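Local coordinates for protein citrate synthase (Metallosphaera sedula, PDB 6ABX) that probably catalyses the condensation of oxaloacetate with acetyl-CoA and water to give citrate and CoA, a step of the tricarboxylic acid cycle, at residues Asn233-Val238 and Ala286-Glu291; Gln224-Glu229 and Lys280-Ile285. All coordinates share one frame; numbering follows the deposited sequence.

Contact 1 (Asn233-Val238 and Ala286-Glu291)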
loop_
_atom_site.group_PDB
_atom_site.type_symbol
_atom_site.label_atom_id
_atom_site.label_comp_id
_atom_site.label_asym_id
_atom_site.label_seq_id
_atom_site.Cartn_x
_atom_site.Cartn_y
_atom_site.Cartn_z
ATOM N N ASN A 233 28.250 -29.458 12.309
ATOM C CA ASN A 233 28.759 -28.378 11.507
ATOM C C ASN A 233 28.322 -26.990 12.032
ATOM O O ASN A 233 28.685 -26.004 11.399
ATOM C CB ASN A 233 28.311 -28.522 10.057
ATOM C CG ASN A 233 29.022 -27.627 9.065
ATOM O OD1 ASN A 233 30.247 -27.470 9.114
ATOM N ND2 ASN A 233 28.284 -27.030 8.142
ATOM N N VAL A 234 27.583 -26.878 13.143
ATOM C CA VAL A 234 27.065 -25.584 13.536
ATOM C C VAL A 234 28.191 -24.585 13.896
ATOM O O VAL A 234 28.192 -23.415 13.439
ATOM C CB VAL A 234 26.108 -25.725 14.719
ATOM C CG1 VAL A 234 25.927 -24.414 15.434
ATOM C CG2 VAL A 234 24.794 -26.329 14.259
ATOM N N GLU A 235 29.153 -25.039 14.722
ATOM C CA GLU A 235 30.179 -24.121 15.237
ATOM C C GLU A 235 31.017 -23.589 14.060
ATOM O O GLU A 235 31.374 -22.378 14.016
ATOM C CB GLU A 235 30.986 -24.809 16.335
ATOM C CG GLU A 235 30.104 -25.276 17.490
ATOM C CD GLU A 235 29.110 -26.446 17.295
ATOM O OE1 GLU A 235 28.147 -26.519 18.115
ATOM O OE2 GLU A 235 29.250 -27.316 16.348
ATOM N N LYS A 236 31.345 -24.477 13.125
ATOM C CA LYS A 236 32.136 -24.116 11.945
ATOM C C LYS A 236 31.386 -23.146 11.032
ATOM O O LYS A 236 31.939 -22.162 10.564
ATOM C CB LYS A 236 32.602 -25.361 11.197
ATOM C CG LYS A 236 33.672 -26.109 11.986
ATOM C CD LYS A 236 34.565 -27.041 11.184
ATOM C CE LYS A 236 35.980 -27.137 11.755
ATOM N NZ LYS A 236 36.903 -26.175 11.083
ATOM N N TYR A 237 30.103 -23.409 10.784
ATOM C CA TYR A 237 29.321 -22.544 9.891
ATOM C C TYR A 237 29.187 -21.136 10.496
ATOM O O TYR A 237 29.279 -20.124 9.773
ATOM C CB TYR A 237 27.958 -23.179 9.633
ATOM C CG TYR A 237 27.043 -22.379 8.733
ATOM C CD1 TYR A 237 26.283 -21.371 9.282
ATOM C CD2 TYR A 237 26.916 -22.653 7.378
ATOM C CE1 TYR A 237 25.373 -20.657 8.515
ATOM C CE2 TYR A 237 26.017 -21.949 6.592
ATOM C CZ TYR A 237 25.278 -20.919 7.160
ATOM O OH TYR A 237 24.374 -20.198 6.431
ATOM N N VAL A 238 28.917 -21.093 11.809
ATOM C CA VAL A 238 28.700 -19.856 12.499
ATOM C C VAL A 238 30.031 -19.090 12.467
ATOM O O VAL A 238 30.067 -17.855 12.292
ATOM C CB VAL A 238 28.150 -20.092 13.916
ATOM C CG1 VAL A 238 28.266 -18.843 14.781
ATOM C CG2 VAL A 238 26.717 -20.579 13.869
ATOM N N ALA A 286 19.038 -25.704 14.860
ATOM C CA ALA A 286 18.557 -24.419 15.296
ATOM C C ALA A 286 18.874 -24.167 16.785
ATOM O O ALA A 286 19.283 -23.074 17.207
ATOM C CB ALA A 286 17.059 -24.346 15.010
ATOM N N ASN A 287 18.685 -25.192 17.606
ATOM C CA ASN A 287 18.906 -25.096 19.026
ATOM C C ASN A 287 20.381 -24.798 19.323
ATOM O O ASN A 287 20.681 -23.927 20.168
ATOM C CB ASN A 287 18.372 -26.339 19.740
ATOM C CG ASN A 287 16.851 -26.286 19.829
ATOM O OD1 ASN A 287 16.220 -25.221 19.659
ATOM N ND2 ASN A 287 16.251 -27.428 20.107
ATOM N N ARG A 288 21.276 -25.491 18.614
ATOM C CA ARG A 288 22.715 -25.229 18.760
ATOM C C ARG A 288 23.090 -23.824 18.304
ATOM O O ARG A 288 23.864 -23.146 18.994
ATOM C CB ARG A 288 23.560 -26.280 18.047
ATOM C CG ARG A 288 23.554 -27.631 18.729
ATOM C CD ARG A 288 23.854 -28.736 17.740
ATOM N NE ARG A 288 24.633 -29.850 18.265
ATOM C CZ ARG A 288 25.945 -29.996 18.040
ATOM N NH1 ARG A 288 26.707 -28.938 17.774
ATOM N NH2 ARG A 288 26.474 -31.201 18.057
ATOM N N VAL A 289 22.545 -23.351 17.165
ATOM C CA VAL A 289 22.801 -22.016 16.732
ATOM C C VAL A 289 22.317 -21.013 17.777
ATOM O O VAL A 289 23.001 -20.014 18.101
ATOM C CB VAL A 289 22.139 -21.706 15.374
ATOM C CG1 VAL A 289 22.223 -20.234 15.045
ATOM C CG2 VAL A 289 22.728 -22.544 14.258
ATOM N N GLU A 290 21.123 -21.288 18.332
ATOM C CA GLU A 290 20.562 -20.392 19.335
ATOM C C GLU A 290 21.506 -20.273 20.545
ATOM O O GLU A 290 21.797 -19.162 20.988
ATOM C CB GLU A 290 19.169 -20.893 19.755
ATOM C CG GLU A 290 18.387 -19.869 20.545
ATOM C CD GLU A 290 17.488 -20.478 21.604
ATOM O OE1 GLU A 290 16.634 -19.757 22.191
ATOM O OE2 GLU A 290 17.686 -21.663 21.897
ATOM N N GLU A 291 22.029 -21.412 21.005
ATOM C CA GLU A 291 22.926 -21.485 22.193
ATOM C C GLU A 291 24.185 -20.629 21.980
ATOM O O GLU A 291 24.531 -19.812 22.827
ATOM C CB GLU A 291 23.348 -22.914 22.502
ATOM C CG GLU A 291 22.217 -23.816 22.955
ATOM C CD GLU A 291 22.585 -25.288 23.198
ATOM O OE1 GLU A 291 23.561 -25.802 22.577
ATOM O OE2 GLU A 291 21.879 -25.938 24.014
#
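Val234 turns its two methyl branches onto two successive residues of the facing helix. CG1, anti to the backbone N (chi1 161°), meets Val289 CG2 at 3.9 Å, while CG2 of Val234 lies 4.0 Å from CB of Arg288. Both pairs of side chains cross obliquely, methyl against methyl and methyl against methylene. A turn further on, Val238 approaches the same methyl more loosely, its CG2 4.5 Å from Val289 CG2. Toward solvent this apolar strip is bordered by a salt bridge, Glu235 OE1 to Arg288 NH1 at 2.8 Å. The Glu235 chain is bent at chi2 (69°), and its carboxylate comes in at the edge of the guanidinium, with OE1 near that plane. The two flat groups are turned 51° apart, and OE2 of Glu235 stays farther from the same Arg288 NH1, at 3.3 Å, so that both oxygens face one nitrogen and the pairing is one-sided rather than bidentate. Asp232 adds a second, weak and long ion pair to the same guanidinium. In citrate synthase this is helix-helix packing near the acetyl-CoA site: Val238 and Val289 touch the acetyl-CoA-binding residues Leu248 and Phe251 respectively. Helix 234-243 rests on helix 277-297 with segment axes 10.1 Å apart, Ile292 continues the apolar strip, and helix 220-228 packs beside both through Ile228 and Phe225.

Contact 2 (Gln224-Glu229 and Lys280-Ile285)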
loop_
_atom_site.group_PDB
_atom_site.type_symbol
_atom_site.label_atom_id
_atom_site.label_comp_id
_atom_site.label_asym_id
_atom_site.label_seq_id
_atom_site.Cartn_x
_atom_site.Cartn_y
_atom_site.Cartn_z
ATOM N N GLN A 224 19.601 -20.888 6.452
ATOM C CA GLN A 224 20.850 -21.038 7.231
ATOM C C GLN A 224 20.920 -22.440 7.835
ATOM O O GLN A 224 21.944 -23.152 7.694
ATOM C CB GLN A 224 20.914 -20.020 8.383
ATOM C CG GLN A 224 22.239 -19.337 8.601
ATOM C CD GLN A 224 22.349 -18.108 7.726
ATOM O OE1 GLN A 224 21.695 -18.049 6.682
ATOM N NE2 GLN A 224 23.174 -17.134 8.124
ATOM N N PHE A 225 19.855 -22.867 8.532
ATOM C CA PHE A 225 19.849 -24.188 9.152
ATOM C C PHE A 225 20.065 -25.283 8.081
ATOM O O PHE A 225 20.791 -26.291 8.319
ATOM C CB PHE A 225 18.564 -24.477 9.934
ATOM C CG PHE A 225 18.177 -23.428 10.947
ATOM C CD1 PHE A 225 19.118 -22.670 11.638
ATOM C CD2 PHE A 225 16.831 -23.179 11.192
ATOM C CE1 PHE A 225 18.722 -21.720 12.573
ATOM C CE2 PHE A 225 16.446 -22.221 12.109
ATOM C CZ PHE A 225 17.381 -21.472 12.775
ATOM N N MET A 226 19.411 -25.126 6.918
ATOM C CA MET A 226 19.516 -26.114 5.856
ATOM C C MET A 226 20.959 -26.123 5.328
ATOM O O MET A 226 21.492 -27.185 5.070
ATOM C CB MET A 226 18.539 -25.808 4.726
ATOM C CG MET A 226 17.120 -26.063 5.133
ATOM S SD MET A 226 16.019 -25.587 3.797
ATOM C CE MET A 226 14.597 -26.512 4.339
ATOM N N GLU A 227 21.580 -24.955 5.213
ATOM C CA GLU A 227 22.996 -24.887 4.697
ATOM C C GLU A 227 23.965 -25.537 5.700
ATOM O O GLU A 227 24.949 -26.199 5.284
ATOM C CB GLU A 227 23.421 -23.453 4.386
ATOM C CG GLU A 227 22.671 -22.820 3.227
ATOM C CD GLU A 227 22.975 -21.358 2.992
ATOM O OE1 GLU A 227 23.629 -20.731 3.847
ATOM O OE2 GLU A 227 22.565 -20.845 1.933
ATOM N N ILE A 228 23.684 -25.445 7.002
ATOM C CA ILE A 228 24.530 -26.036 8.046
ATOM C C ILE A 228 24.512 -27.557 7.866
ATOM O O ILE A 228 25.551 -28.195 7.997
ATOM C CB ILE A 228 24.099 -25.587 9.454
ATOM C CG1 ILE A 228 24.377 -24.098 9.669
ATOM C CG2 ILE A 228 24.693 -26.448 10.561
ATOM C CD1 ILE A 228 23.678 -23.528 10.837
ATOM N N GLU A 229 23.323 -28.108 7.565
ATOM C CA GLU A 229 23.097 -29.522 7.196
ATOM C C GLU A 229 23.142 -30.476 8.394
ATOM O O GLU A 229 22.247 -31.323 8.547
ATOM C CB GLU A 229 24.117 -30.028 6.178
ATOM C CG GLU A 229 23.879 -29.540 4.773
ATOM C CD GLU A 229 24.548 -30.387 3.702
ATOM O OE1 GLU A 229 24.983 -29.808 2.689
ATOM O OE2 GLU A 229 24.636 -31.630 3.888
ATOM N N LYS A 280 13.815 -33.170 12.669
ATOM C CA LYS A 280 14.492 -33.341 13.939
ATOM C C LYS A 280 15.921 -32.741 13.875
ATOM O O LYS A 280 16.357 -32.051 14.780
ATOM C CB LYS A 280 14.569 -34.828 14.296
ATOM C CG LYS A 280 15.084 -35.107 15.702
ATOM C CD LYS A 280 14.457 -36.329 16.349
ATOM C CE LYS A 280 14.262 -36.156 17.842
ATOM N NZ LYS A 280 15.565 -36.052 18.539
ATOM N N ARG A 281 16.615 -33.042 12.789
ATOM C CA ARG A 281 17.961 -32.587 12.504
ATOM C C ARG A 281 17.962 -31.054 12.475
ATOM O O ARG A 281 18.797 -30.385 13.118
ATOM C CB ARG A 281 18.393 -33.184 11.169
ATOM C CG ARG A 281 19.788 -32.804 10.703
ATOM C CD ARG A 281 20.295 -33.737 9.613
ATOM N NE ARG A 281 19.418 -33.816 8.447
ATOM C CZ ARG A 281 19.291 -32.877 7.490
ATOM N NH1 ARG A 281 18.703 -33.198 6.358
ATOM N NH2 ARG A 281 19.713 -31.626 7.651
ATOM N N LEU A 282 16.996 -30.491 11.752
ATOM C CA LEU A 282 16.938 -29.046 11.582
ATOM C C LEU A 282 16.659 -28.349 12.900
ATOM O O LEU A 282 17.216 -27.249 13.150
ATOM C CB LEU A 282 15.926 -28.642 10.501
ATOM C CG LEU A 282 16.290 -28.963 9.057
ATOM C CD1 LEU A 282 15.144 -28.581 8.134
ATOM C CD2 LEU A 282 17.536 -28.229 8.598
ATOM N N PHE A 283 15.848 -28.947 13.775
ATOM C CA PHE A 283 15.647 -28.393 15.088
ATOM C C PHE A 283 16.899 -28.495 15.973
ATOM O O PHE A 283 17.133 -27.588 16.753
ATOM C CB PHE A 283 14.454 -29.037 15.800
ATOM C CG PHE A 283 13.172 -28.321 15.484
ATOM C CD1 PHE A 283 12.831 -27.184 16.199
ATOM C CD2 PHE A 283 12.338 -28.759 14.465
ATOM C CE1 PHE A 283 11.665 -26.507 15.887
ATOM C CE2 PHE A 283 11.178 -28.069 14.148
ATOM C CZ PHE A 283 10.849 -26.948 14.872
ATOM N N GLU A 284 17.609 -29.618 15.913
ATOM C CA GLU A 284 18.884 -29.776 16.652
ATOM C C GLU A 284 19.834 -28.650 16.231
ATOM O O GLU A 284 20.431 -27.976 17.109
ATOM C CB GLU A 284 19.482 -31.157 16.384
ATOM C CG GLU A 284 18.656 -32.273 17.002
ATOM C CD GLU A 284 19.057 -33.704 16.671
ATOM O OE1 GLU A 284 19.979 -33.904 15.844
ATOM O OE2 GLU A 284 18.426 -34.626 17.235
ATOM N N ILE A 285 19.944 -28.455 14.916
ATOM C CA ILE A 285 20.775 -27.366 14.346
ATOM C C ILE A 285 20.345 -26.022 14.918
ATOM O O ILE A 285 21.166 -25.235 15.419
ATOM C CB ILE A 285 20.765 -27.398 12.817
ATOM C CG1 ILE A 285 21.481 -28.636 12.289
ATOM C CG2 ILE A 285 21.321 -26.101 12.249
ATOM C CD1 ILE A 285 21.290 -28.872 10.835
HETATM O O HOH W 1 20.044 -29.588 5.199
#
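Arg281 NH2 has two polar partners: it gives a short but bent, weak hydrogen bond to Glu229 O (2.7 Å, 117° at the hydrogen) and a second bond to a water that donates to Met226 O at 2.8 Å. One nitrogen is thus tied to two carbonyls where, in the mainly alpha-helical citrate synthase fold, helix 220-228 ends against helix 277-297, the segment axes crossing at 104° and Glu229 leaving the helix with positive phi. The water lies in the guanidinium plane, at its edge, whereas Glu229 O is oblique to that group and also sits beside the aliphatic part of the arginine, 3.3 Å from Arg281 CD. CG of Arg281 is anti to the backbone N (chi1 180°), and the bend at chi3 turns NE out of the extended line. An alanine in place of Arg281 would probably leave Glu229 O without this donor and without the packing of CG and CD, and the water without its arginine partner. Beside these polar groups, the side chain of Ile285 runs antiparallel to those of Phe225 and Ile228, alongside them. Its CG2 branch touches Phe225 CB at 3.9 Å and both CG2 and CD1 of Ile228, whereas its CD1 reaches the backbone of Glu229. Leu282, which also touches Leu312 and Tyr315 of helix 310-316, puts its CD2 methyl 3.8 Å from Phe225 O and 4.1 Å from Met226 CG.

How the contacts relate
Contacts 1 and 2 share helix 277-297, which meets helix 220-228 through residues 280-285 and helix 234-243 through 286-291; they lie about 9 Å apart, centre to centre. The two partner helices follow each other in the chain and are also joined directly: Tyr237 OH lies 2.7 Å from Glu227 OE1 and Asn233 ND2 lies 3.0 Å from Ile228 O, both probable hydrogen bonds. Three helices thus form one packed unit. Contact 1 is nearer the acetyl-CoA site, with side chains about 4 Å from those of Leu248 and Phe251, against about 7 Å for contact 2. The bound citrate is about 14 Å from the Phe225 side chain.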